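Local coordinates for protein AAC3-I (Uncultured bacterium, PDB 5HMN) that probably transfers an acetyl group from acetyl-coenzyme A to aminoglycoside antibiotics, a reaction of a GNAT-fold enzyme that would confer resistance, at residues L10-V15 against S45-E50; F25-F29 against D88-K93; D52-L57 against L69-E73. All blocks are in the same frame, centred on the assembly; numbering follows the deposited sequence. Where two conformers were deposited one is given.

Contact 1. Residues L10-V15 against S45-E50; sequences LSPNEV and SRRLLE
L49, at the end of helix 42-49, pushes its side chain into the bend of the loop 10-15, and the loop folds around it. This is the tight part of the contact. CB of L49 sits 3.9 Å from CA of P12, while CD1 reaches furthest in, 3.4 Å from the carbonyl O of S11 and 4.1 Å from CG2 of V15. The other branch, CD2, lies 4.2 Å from CB of L10, so the forked end of leucine serves two apolar partners at once. Beside it, the branched V15 straddles two consecutive residues of the helix: CG1, anti to the backbone N (chi1 173°), touches CB of S45 at 3.7 Å, and CG2 packs on the backbone of R46. S45 is small enough for this approach, and its OG bonds back to the carbonyl of R41. P12 closes the packed part with its ring against E50, just past the helix end, CG of P12 meeting CB of E50 at 3.6 Å.

Toward solvent the packing thins out, among the polar ends of R46, N13 and E50. The R46 guanidinium, whose placing is less certain, has CB of P12 over one face, and ND2 of N13 stands near its edge, no closer than 4.3 Å to NH2 of R46.

The loop's shape is set from within. S11 to E14 form a type I turn, and OG of S11 accepts from the backbone N of N13 in an ST turn. E14 returns OE1 to the backbone N of S11 at 2.8 Å, and H8 also bonds to that oxygen. Proline suits the second position of such a turn, and E14 occupies the N-cap of helix 15-28. The whole is a strand-to-helix connection of the GNAT fold, packed on the C-terminal end of helix 42-49.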
loop_
_atom_site.group_PDB
_atom_site.type_symbol
_atom_site.label_atom_id
_atom_site.label_comp_id
_atom_site.label_asym_id
_atom_site.label_seq_id
_atom_site.Cartn_x
_atom_site.Cartn_y
_atom_site.Cartn_z
ATOM N N LEU C 10 -0.332 -17.337 -8.153
ATOM C CA LEU C 10 -0.325 -17.187 -9.605
ATOM C C LEU C 10 1.075 -16.852 -10.121
ATOM O O LEU C 10 1.767 -16.009 -9.556
ATOM C CB LEU C 10 -1.319 -16.108 -10.038
ATOM C CG LEU C 10 -2.781 -16.363 -9.650
ATOM C CD1 LEU C 10 -3.705 -15.395 -10.374
ATOM C CD2 LEU C 10 -3.180 -17.800 -9.927
ATOM N N SER C 11 1.483 -17.529 -11.191
ATOM C CA SER C 11 2.783 -17.293 -11.811
ATOM C C SER C 11 2.611 -16.364 -13.010
ATOM O O SER C 11 1.482 -16.106 -13.430
ATOM C CB SER C 11 3.416 -18.621 -12.240
ATOM O OG SER C 11 2.997 -18.981 -13.544
ATOM N N PRO C 12 3.724 -15.849 -13.566
ATOM C CA PRO C 12 3.628 -15.071 -14.807
ATOM C C PRO C 12 3.011 -15.871 -15.948
ATOM O O PRO C 12 2.494 -15.280 -16.894
ATOM C CB PRO C 12 5.087 -14.726 -15.117
ATOM C CG PRO C 12 5.752 -14.717 -13.791
ATOM C CD PRO C 12 5.080 -15.789 -12.987
ATOM N N ASN C 13 3.068 -17.197 -15.843
ATOM C CA ASN C 13 2.519 -18.092 -16.856
ATOM C C ASN C 13 1.016 -18.308 -16.706
ATOM O O ASN C 13 0.445 -19.189 -17.349
ATOM C CB ASN C 13 3.231 -19.446 -16.802
ATOM C CG ASN C 13 4.725 -19.330 -17.036
ATOM O OD1 ASN C 13 5.531 -19.831 -16.250
ATOM N ND2 ASN C 13 5.102 -18.672 -18.125
ATOM N N GLU C 14 0.373 -17.507 -15.862
ATOM C CA GLU C 14 -1.025 -17.750 -15.518
ATOM C C GLU C 14 -1.883 -16.493 -15.514
ATOM O O GLU C 14 -2.677 -16.283 -14.596
ATOM C CB GLU C 14 -1.109 -18.435 -14.153
ATOM C CG GLU C 14 -0.574 -19.862 -14.156
ATOM C CD GLU C 14 -0.351 -20.406 -12.765
ATOM O OE1 GLU C 14 -0.354 -19.608 -11.808
ATOM O OE2 GLU C 14 -0.171 -21.634 -12.625
ATOM N N VAL C 15 -1.732 -15.670 -16.548
ATOM C CA VAL C 15 -2.551 -14.472 -16.706
ATOM C C VAL C 15 -4.022 -14.853 -16.874
ATOM O O VAL C 15 -4.918 -14.146 -16.405
ATOM C CB VAL C 15 -2.088 -13.626 -17.914
ATOM C CG1 VAL C 15 -3.043 -12.468 -18.167
ATOM C CG2 VAL C 15 -0.673 -13.112 -17.689
ATOM N N SER C 45 -0.576 -7.418 -17.515
ATOM C CA SER C 45 -0.868 -8.348 -16.430
ATOM C C SER C 45 0.330 -9.247 -16.156
ATOM O O SER C 45 0.624 -9.581 -15.016
ATOM C CB SER C 45 -2.100 -9.195 -16.761
ATOM O OG SER C 45 -3.236 -8.378 -16.972
ATOM N N ARG C 46 1.040 -9.629 -17.211
ATOM C CA ARG C 46 2.184 -10.510 -17.033
ATOM C C ARG C 46 3.346 -9.856 -16.284
ATOM O O ARG C 46 3.905 -10.440 -15.354
ATOM C CB ARG C 46 2.690 -11.003 -18.371
ATOM C CG ARG C 46 3.915 -11.845 -18.200
ATOM C CD ARG C 46 4.362 -12.456 -19.504
ATOM N NE ARG C 46 5.135 -13.672 -19.272
ATOM C CZ ARG C 46 6.362 -13.695 -18.773
ATOM N NH1 ARG C 46 6.983 -12.566 -18.447
ATOM N NH2 ARG C 46 6.982 -14.853 -18.597
ATOM N N ARG C 47 3.722 -8.659 -16.708
ATOM C CA ARG C 47 4.833 -7.948 -16.078
ATOM C C ARG C 47 4.537 -7.663 -14.608
ATOM O O ARG C 47 5.443 -7.617 -13.775
ATOM C CB ARG C 47 5.131 -6.650 -16.820
ATOM C CG ARG C 47 5.873 -6.852 -18.128
ATOM C CD ARG C 47 6.402 -5.536 -18.662
ATOM N NE ARG C 47 5.336 -4.560 -18.851
ATOM C CZ ARG C 47 4.593 -4.487 -19.950
ATOM N NH1 ARG C 47 4.803 -5.338 -20.946
ATOM N NH2 ARG C 47 3.642 -3.569 -20.058
ATOM N N LEU C 48 3.260 -7.489 -14.293
ATOM C CA LEU C 48 2.846 -7.287 -12.909
ATOM C C LEU C 48 3.071 -8.556 -12.089
ATOM O O LEU C 48 3.501 -8.497 -10.937
ATOM C CB LEU C 48 1.378 -6.861 -12.848
ATOM C CG LEU C 48 0.798 -6.605 -11.453
ATOM C CD1 LEU C 48 1.571 -5.503 -10.734
ATOM C CD2 LEU C 48 -0.678 -6.256 -11.543
ATOM N N LEU C 49 2.794 -9.705 -12.698
ATOM C CA LEU C 49 2.946 -10.992 -12.029
ATOM C C LEU C 49 4.407 -11.396 -11.818
ATOM O O LEU C 49 4.724 -12.161 -10.905
ATOM C CB LEU C 49 2.217 -12.081 -12.824
ATOM C CG LEU C 49 0.692 -12.062 -12.680
ATOM C CD1 LEU C 49 0.047 -13.038 -13.651
ATOM C CD2 LEU C 49 0.291 -12.394 -11.251
ATOM N N GLU C 50 5.300 -10.883 -12.655
ATOM C CA GLU C 50 6.717 -11.196 -12.503
ATOM C C GLU C 50 7.473 -10.069 -11.801
ATOM O O GLU C 50 8.698 -10.057 -11.777
ATOM C CB GLU C 50 7.342 -11.489 -13.861
ATOM C CG GLU C 50 7.203 -10.355 -14.849
ATOM C CD GLU C 50 7.610 -10.762 -16.246
ATOM O OE1 GLU C 50 8.050 -11.919 -16.425
ATOM O OE2 GLU C 50 7.485 -9.932 -17.172
#

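Contact 2. Residues F25-F29 against D88-K93; sequences FGEAF and DLAVAK. With COA (coenzyme A), chain J.
Apolar contacts between F25, A28, F29 and A90 press the end of helix 15-28 against strand 82-91. CB of A90 is their common point: CD1 of F25 comes to 3.6 Å with the methyl at the ring edge, CB of A28 to 3.7 Å, and CZ of F29 to 3.9 Å. Alanine on both helix and strand lets the two backbones come close, with two phenylalanines filling in beside them. Both rings hang from CG atoms anti to their own carbonyl carbons (chi1 -77° for F25, -63° for F29), which carries them along the strand toward D88.

D88 adds a CH-pi contact. Its CB lies over the face of the F25 ring, 4.3 Å from the centroid, while its carboxylate reaches past the CE2 corner of F29. The polar end is held elsewhere, OD2 bonding to the hydroxyl of Y35.

Polar links between the two segments run through water. One molecule donates to OE2 of E27 and accepts from the backbone N of K93, at the exposed end of the contact; E27 is poorly ordered.

Hydrogen bonds to coenzyme A use the strand backbone. N4P of the pantetheine arm gives its hydrogen to O of L89 at 2.7 Å, and N of V91 donates to O9P at 2.8 Å, nearly straight at 170°. F29 approaches the same arm with its edge, CE1 lying 3.4 Å from C6P.

The division of labour is clear: packing by carbon fixes the helix end, while backbone amide and carbonyl groups read the amides of the cofactor much as a neighbouring strand would. Binding through L89 and V91 thus depends on backbone position, which A90, between them, ties to the helix.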
loop_
_atom_site.group_PDB
_atom_site.type_symbol
_atom_site.label_atom_id
_atom_site.label_comp_id
_atom_site.label_asym_id
_atom_site.label_seq_id
_atom_site.Cartn_x
_atom_site.Cartn_y
_atom_site.Cartn_z
ATOM N N PHE C 25 -13.639 -11.456 -7.985
ATOM C CA PHE C 25 -13.631 -10.200 -7.241
ATOM C C PHE C 25 -14.873 -9.370 -7.561
ATOM O O PHE C 25 -15.537 -8.861 -6.657
ATOM C CB PHE C 25 -12.369 -9.382 -7.560
ATOM C CG PHE C 25 -11.125 -9.875 -6.865
ATOM C CD1 PHE C 25 -11.211 -10.585 -5.681
ATOM C CD2 PHE C 25 -9.868 -9.620 -7.397
ATOM C CE1 PHE C 25 -10.070 -11.036 -5.040
ATOM C CE2 PHE C 25 -8.722 -10.071 -6.760
ATOM C CZ PHE C 25 -8.826 -10.778 -5.577
ATOM N N GLY C 26 -15.175 -9.243 -8.850
ATOM C CA GLY C 26 -16.297 -8.443 -9.312
ATOM C C GLY C 26 -17.633 -8.855 -8.728
ATOM O O GLY C 26 -18.421 -8.010 -8.303
ATOM N N GLU C 27 -17.888 -10.158 -8.708
ATOM C CA GLU C 27 -19.117 -10.691 -8.136
ATOM C C GLU C 27 -19.155 -10.513 -6.619
ATOM O O GLU C 27 -20.182 -10.134 -6.053
ATOM C CB GLU C 27 -19.269 -12.171 -8.495
ATOM C CG GLU C 27 -20.283 -12.916 -7.644
ATOM C CD GLU C 27 -20.029 -14.410 -7.620
ATOM O OE1 GLU C 27 -19.385 -14.918 -8.562
ATOM O OE2 GLU C 27 -20.463 -15.075 -6.654
ATOM N N ALA C 28 -18.031 -10.788 -5.962
ATOM C CA ALA C 28 -17.958 -10.697 -4.507
ATOM C C ALA C 28 -18.101 -9.254 -4.021
ATOM O O ALA C 28 -18.705 -8.999 -2.976
ATOM C CB ALA C 28 -16.655 -11.295 -4.010
ATOM N N PHE C 29 -17.546 -8.313 -4.780
ATOM C CA PHE C 29 -17.589 -6.903 -4.409
ATOM C C PHE C 29 -18.793 -6.206 -5.039
ATOM O O PHE C 29 -18.982 -5.003 -4.865
ATOM C CB PHE C 29 -16.298 -6.191 -4.832
ATOM C CG PHE C 29 -15.057 -6.719 -4.158
ATOM C CD1 PHE C 29 -15.099 -7.176 -2.852
ATOM C CD2 PHE C 29 -13.851 -6.765 -4.838
ATOM C CE1 PHE C 29 -13.956 -7.662 -2.237
ATOM C CE2 PHE C 29 -12.709 -7.251 -4.232
ATOM C CZ PHE C 29 -12.759 -7.698 -2.929
ATOM N N ASP C 88 -6.894 -6.606 -1.991
ATOM C CA ASP C 88 -8.212 -7.211 -2.188
ATOM C C ASP C 88 -8.219 -8.666 -1.714
ATOM O O ASP C 88 -7.259 -9.399 -1.927
ATOM C CB ASP C 88 -8.632 -7.162 -3.667
ATOM C CG ASP C 88 -9.163 -5.796 -4.104
ATOM O OD1 ASP C 88 -9.732 -5.062 -3.290
ATOM O OD2 ASP C 88 -9.034 -5.451 -5.294
ATOM N N LEU C 89 -9.315 -9.067 -1.081
ATOM C CA LEU C 89 -9.495 -10.437 -0.613
ATOM C C LEU C 89 -10.966 -10.809 -0.730
ATOM O O LEU C 89 -11.830 -10.114 -0.198
ATOM C CB LEU C 89 -9.019 -10.591 0.835
ATOM C CG LEU C 89 -9.307 -11.930 1.523
ATOM C CD1 LEU C 89 -8.575 -13.064 0.834
ATOM C CD2 LEU C 89 -8.924 -11.867 2.995
ATOM N N ALA C 90 -11.257 -11.902 -1.429
ATOM C CA ALA C 90 -12.648 -12.288 -1.653
ATOM C C ALA C 90 -12.840 -13.787 -1.814
ATOM O O ALA C 90 -11.985 -14.486 -2.357
ATOM C CB ALA C 90 -13.196 -11.571 -2.874
ATOM N N VAL C 91 -13.986 -14.259 -1.340
ATOM C CA VAL C 91 -14.408 -15.640 -1.504
ATOM C C VAL C 91 -15.825 -15.656 -2.079
ATOM O O VAL C 91 -16.685 -14.878 -1.647
ATOM C CB VAL C 91 -14.367 -16.411 -0.164
ATOM C CG1 VAL C 91 -14.969 -17.802 -0.317
ATOM C CG2 VAL C 91 -12.934 -16.498 0.359
ATOM N N ALA C 92 -16.061 -16.525 -3.057
ATOM C CA ALA C 92 -17.376 -16.648 -3.683
ATOM C C ALA C 92 -18.451 -16.945 -2.647
ATOM O O ALA C 92 -18.236 -17.723 -1.715
ATOM C CB ALA C 92 -17.364 -17.732 -4.764
ATOM N N LYS C 93 -19.608 -16.320 -2.824
ATOM C CA LYS C 93 -20.693 -16.399 -1.853
ATOM C C LYS C 93 -21.072 -17.844 -1.475
ATOM O O LYS C 93 -21.225 -18.150 -0.292
ATOM C CB LYS C 93 -21.910 -15.630 -2.390
ATOM C CG LYS C 93 -23.072 -15.578 -1.445
ATOM C CD LYS C 93 -24.208 -14.777 -2.005
ATOM C CE LYS C 93 -25.277 -14.839 -0.977
ATOM N NZ LYS C 93 -26.566 -14.161 -1.171
HETATM N N1A COA J . -19.954 -13.524 10.115
HETATM C C2A COA J . -19.268 -13.693 11.277
HETATM N N3A COA J . -18.020 -14.176 11.326
HETATM C C4A COA J . -17.428 -14.494 10.167
HETATM C C5A COA J . -18.083 -14.350 9.008
HETATM C C6A COA J . -19.360 -13.867 8.982
HETATM N N6A COA J . -20.283 -13.593 7.944
HETATM N N7A COA J . -17.278 -14.746 8.040
HETATM C C8A COA J . -16.129 -15.163 8.591
HETATM N N9A COA J . -16.233 -14.998 9.908
HETATM C C1B COA J . -15.287 -15.281 10.858
HETATM C C2B COA J . -15.546 -16.373 11.533
HETATM O O2B COA J . -14.890 -16.282 12.818
HETATM C C3B COA J . -14.839 -17.476 10.769
HETATM O O3B COA J . -14.539 -18.526 11.494
HETATM P P3B COA J . -15.596 -19.625 11.866
HETATM O O7A COA J . -14.840 -20.741 12.437
HETATM O O8A COA J . -16.495 -19.093 12.879
HETATM O O9A COA J . -16.436 -20.084 10.728
HETATM C C4B COA J . -13.543 -16.691 10.321
HETATM O O4B COA J . -13.861 -15.463 10.134
HETATM C C5B COA J . -12.996 -17.274 9.001
HETATM O O5B COA J . -13.981 -17.441 8.020
HETATM P P1A COA J . -13.569 -17.867 6.591
HETATM O O1A COA J . -14.415 -18.954 6.211
HETATM O O2A COA J . -12.204 -18.272 6.584
HETATM O O3A COA J . -13.936 -16.707 5.680
HETATM P P2A COA J . -14.491 -16.800 4.249
HETATM O O4A COA J . -13.805 -17.795 3.529
HETATM O O5A COA J . -15.878 -17.045 4.308
HETATM O O6A COA J . -14.432 -15.399 3.595
HETATM C CBP COA J . -14.639 -13.071 3.302
HETATM C CCP COA J . -14.543 -14.239 4.301
HETATM C CDP COA J . -13.422 -13.050 2.399
HETATM C CEP COA J . -14.668 -11.733 4.063
HETATM C CAP COA J . -15.904 -13.254 2.513
HETATM O OAP COA J . -16.947 -12.998 3.350
HETATM C C9P COA J . -16.013 -12.310 1.354
HETATM O O9P COA J . -15.513 -12.551 0.326
HETATM N N8P COA J . -16.758 -11.118 1.455
HETATM C C7P COA J . -16.922 -10.223 0.388
HETATM C C6P COA J . -15.743 -9.278 0.091
HETATM C C5P COA J . -14.991 -8.670 1.298
HETATM O O5P COA J . -15.571 -8.201 2.249
HETATM N N4P COA J . -13.560 -8.670 1.216
HETATM C C3P COA J . -12.683 -8.161 2.216
HETATM C C2P COA J . -11.597 -7.232 1.614
HETATM S S1P COA J . -10.382 -6.844 2.865
HETATM O O HOH W 1 -19.607 -14.192 -4.498
#

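Contact 3. Residues D52-L57 against L69-E73; sequences DYFIAL and LAAYE
Residues 54-57 and 69-73 run antiparallel, their axes 4.7 Å apart at closest approach and 160° between directions, as arms of the hairpin 54-61/64-75. The pairs I55 with A71 and L57 with L69 are hydrogen-bonded, each by two backbone bonds, N of L57 lying 2.7 Å from O of L69; F54 with Y72 and A56 with A70 are the non-hydrogen-bonded pairs. A further bond, from N of E73 to O of Y53 at 2.7 Å, falls on a carbonyl lone pair and extends the ladder past the end of strand 54-61.

One face of the sheet carries the aromatic rings. F54 turns its edge to the face of Y72, with CD1 of F54 3.6 Å from CE2 of Y72, centroids 5.3 Å apart and planes at 61°. CG of F54 lies anti to its backbone N (chi1 -176°), swinging the ring over the neighbouring strand. Y53 stands alongside Y72, pointing the same way, its CD1 3.6 Å from CD2 of Y72 and its ring stacked on Y53 of the second subunit. The hydroxyl of Y72 bonds to the backbone O of K75 of that subunit, so tyrosine offers both a packing surface and a polar tip. The small A56 takes L49 of helix 42-49, and A70 takes F77 of the second subunit.

On the reverse face L57 and L69 lie side by side, CD1 of L57 3.9 Å from CD2 of L69, and I55 packs beside the small A71. R115 of helix 100-115 bridges to OE1 of E73 and also bonds to the carbonyl of D52.

Chemically the sheet is two-sided: helix 100-115 covers the aliphatic I55, L57 and L69, whereas opposite them F54 and A56 lie under helix 42-49 and Y53 and Y72 reach the second subunit. The buried carboxylate of E73, probably charged, is met by R115 and by the hydroxyl of S82.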
loop_
_atom_site.group_PDB
_atom_site.type_symbol
_atom_site.label_atom_id
_atom_site.label_comp_id
_atom_site.label_asym_id
_atom_site.label_seq_id
_atom_site.Cartn_x
_atom_site.Cartn_y
_atom_site.Cartn_z
ATOM N N ASP C 52 8.634 -7.821 -8.411
ATOM C CA ASP C 52 9.197 -8.207 -7.122
ATOM C C ASP C 52 8.205 -8.125 -5.964
ATOM O O ASP C 52 8.352 -8.830 -4.963
ATOM C CB ASP C 52 10.402 -7.318 -6.794
ATOM C CG ASP C 52 11.491 -7.403 -7.839
ATOM O OD1 ASP C 52 12.164 -8.452 -7.906
ATOM O OD2 ASP C 52 11.677 -6.421 -8.589
ATOM N N TYR C 53 7.209 -7.258 -6.095
ATOM C CA TYR C 53 6.387 -6.886 -4.950
ATOM C C TYR C 53 4.929 -7.341 -5.026
ATOM O O TYR C 53 4.237 -7.382 -4.008
ATOM C CB TYR C 53 6.435 -5.367 -4.761
ATOM C CG TYR C 53 5.917 -4.581 -5.946
ATOM C CD1 TYR C 53 4.590 -4.181 -6.013
ATOM C CD2 TYR C 53 6.760 -4.233 -6.994
ATOM C CE1 TYR C 53 4.114 -3.461 -7.092
ATOM C CE2 TYR C 53 6.293 -3.512 -8.077
ATOM C CZ TYR C 53 4.970 -3.130 -8.119
ATOM O OH TYR C 53 4.504 -2.413 -9.194
ATOM N N PHE C 54 4.453 -7.680 -6.221
ATOM C CA PHE C 54 3.048 -8.070 -6.365
ATOM C C PHE C 54 2.836 -9.550 -6.062
ATOM O O PHE C 54 3.610 -10.400 -6.497
ATOM C CB PHE C 54 2.534 -7.749 -7.773
ATOM C CG PHE C 54 1.066 -8.036 -7.958
ATOM C CD1 PHE C 54 0.109 -7.253 -7.335
ATOM C CD2 PHE C 54 0.643 -9.095 -8.752
ATOM C CE1 PHE C 54 -1.244 -7.509 -7.500
ATOM C CE2 PHE C 54 -0.707 -9.359 -8.924
ATOM C CZ PHE C 54 -1.654 -8.565 -8.295
ATOM N N ILE C 55 1.780 -9.845 -5.303
ATOM C CA ILE C 55 1.432 -11.218 -4.952
ATOM C C ILE C 55 -0.044 -11.491 -5.242
ATOM O O ILE C 55 -0.928 -10.780 -4.759
ATOM C CB ILE C 55 1.714 -11.517 -3.460
ATOM C CG1 ILE C 55 3.200 -11.332 -3.144
ATOM C CG2 ILE C 55 1.263 -12.927 -3.102
ATOM C CD1 ILE C 55 3.547 -11.521 -1.680
ATOM N N ALA C 56 -0.306 -12.521 -6.036
ATOM C CA ALA C 56 -1.676 -12.913 -6.349
ATOM C C ALA C 56 -1.911 -14.369 -5.977
ATOM O O ALA C 56 -1.220 -15.256 -6.470
ATOM C CB ALA C 56 -1.973 -12.688 -7.824
ATOM N N LEU C 57 -2.878 -14.609 -5.097
ATOM C CA LEU C 57 -3.209 -15.965 -4.673
ATOM C C LEU C 57 -4.604 -16.345 -5.148
ATOM O O LEU C 57 -5.524 -15.528 -5.122
ATOM C CB LEU C 57 -3.130 -16.100 -3.147
ATOM C CG LEU C 57 -1.819 -15.715 -2.461
ATOM C CD1 LEU C 57 -1.915 -15.960 -0.962
ATOM C CD2 LEU C 57 -0.652 -16.482 -3.058
ATOM N N LEU C 69 -6.732 -13.562 -3.492
ATOM C CA LEU C 69 -6.103 -12.497 -2.730
ATOM C C LEU C 69 -5.068 -11.780 -3.589
ATOM O O LEU C 69 -4.288 -12.421 -4.298
ATOM C CB LEU C 69 -5.454 -13.080 -1.465
ATOM C CG LEU C 69 -4.614 -12.204 -0.539
ATOM C CD1 LEU C 69 -4.764 -12.698 0.893
ATOM C CD2 LEU C 69 -3.146 -12.218 -0.953
ATOM N N ALA C 70 -5.079 -10.450 -3.534
ATOM C CA ALA C 70 -4.052 -9.635 -4.178
ATOM C C ALA C 70 -3.336 -8.791 -3.128
ATOM O O ALA C 70 -3.981 -8.118 -2.321
ATOM C CB ALA C 70 -4.663 -8.748 -5.249
ATOM N N ALA C 71 -2.006 -8.827 -3.135
ATOM C CA ALA C 71 -1.234 -8.127 -2.114
ATOM C C ALA C 71 0.043 -7.510 -2.680
ATOM O O ALA C 71 0.543 -7.935 -3.721
ATOM C CB ALA C 71 -0.896 -9.071 -0.971
ATOM N N TYR C 72 0.564 -6.515 -1.973
ATOM C CA TYR C 72 1.785 -5.825 -2.379
ATOM C C TYR C 72 2.808 -5.879 -1.256
ATOM O O TYR C 72 2.500 -5.538 -0.114
ATOM C CB TYR C 72 1.489 -4.369 -2.750
ATOM C CG TYR C 72 0.573 -4.188 -3.946
ATOM C CD1 TYR C 72 -0.805 -4.180 -3.796
ATOM C CD2 TYR C 72 1.094 -4.002 -5.223
ATOM C CE1 TYR C 72 -1.646 -4.012 -4.889
ATOM C CE2 TYR C 72 0.265 -3.831 -6.317
ATOM C CZ TYR C 72 -1.103 -3.838 -6.143
ATOM O OH TYR C 72 -1.932 -3.666 -7.230
ATOM N N GLU C 73 4.024 -6.317 -1.571
ATOM C CA GLU C 73 5.099 -6.269 -0.590
ATOM C C GLU C 73 5.748 -4.891 -0.577
ATOM O O GLU C 73 6.225 -4.407 -1.605
ATOM C CB GLU C 73 6.153 -7.336 -0.873
ATOM C CG GLU C 73 7.294 -7.325 0.134
ATOM C CD GLU C 73 8.423 -8.268 -0.242
ATOM O OE1 GLU C 73 8.358 -8.879 -1.330
ATOM O OE2 GLU C 73 9.375 -8.396 0.554
#

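The three contacts are tied together through the central sheet. Contacts 1 and 3 lie about 11 Å apart between centres and touch directly: N of L10 is 2.8 Å from O of A56, a probable hydrogen bond between the loop that follows edge strand 5-9 and the hairpin, and CD2 of L49 packs 4.0 Å from CE2 of F54. Contact 3 reaches contact 2 across neighbouring strands, N of A70 standing 2.9 Å from O of D88, a probable hydrogen bond, with centres about 16 Å apart. Contacts 1 and 2 do not touch, yet helix 15-28 begins in one and ends in the other. Contact 2 alone binds coenzyme A directly; in contact 3, the side chain of L69 lies about 8 Å from the cofactor.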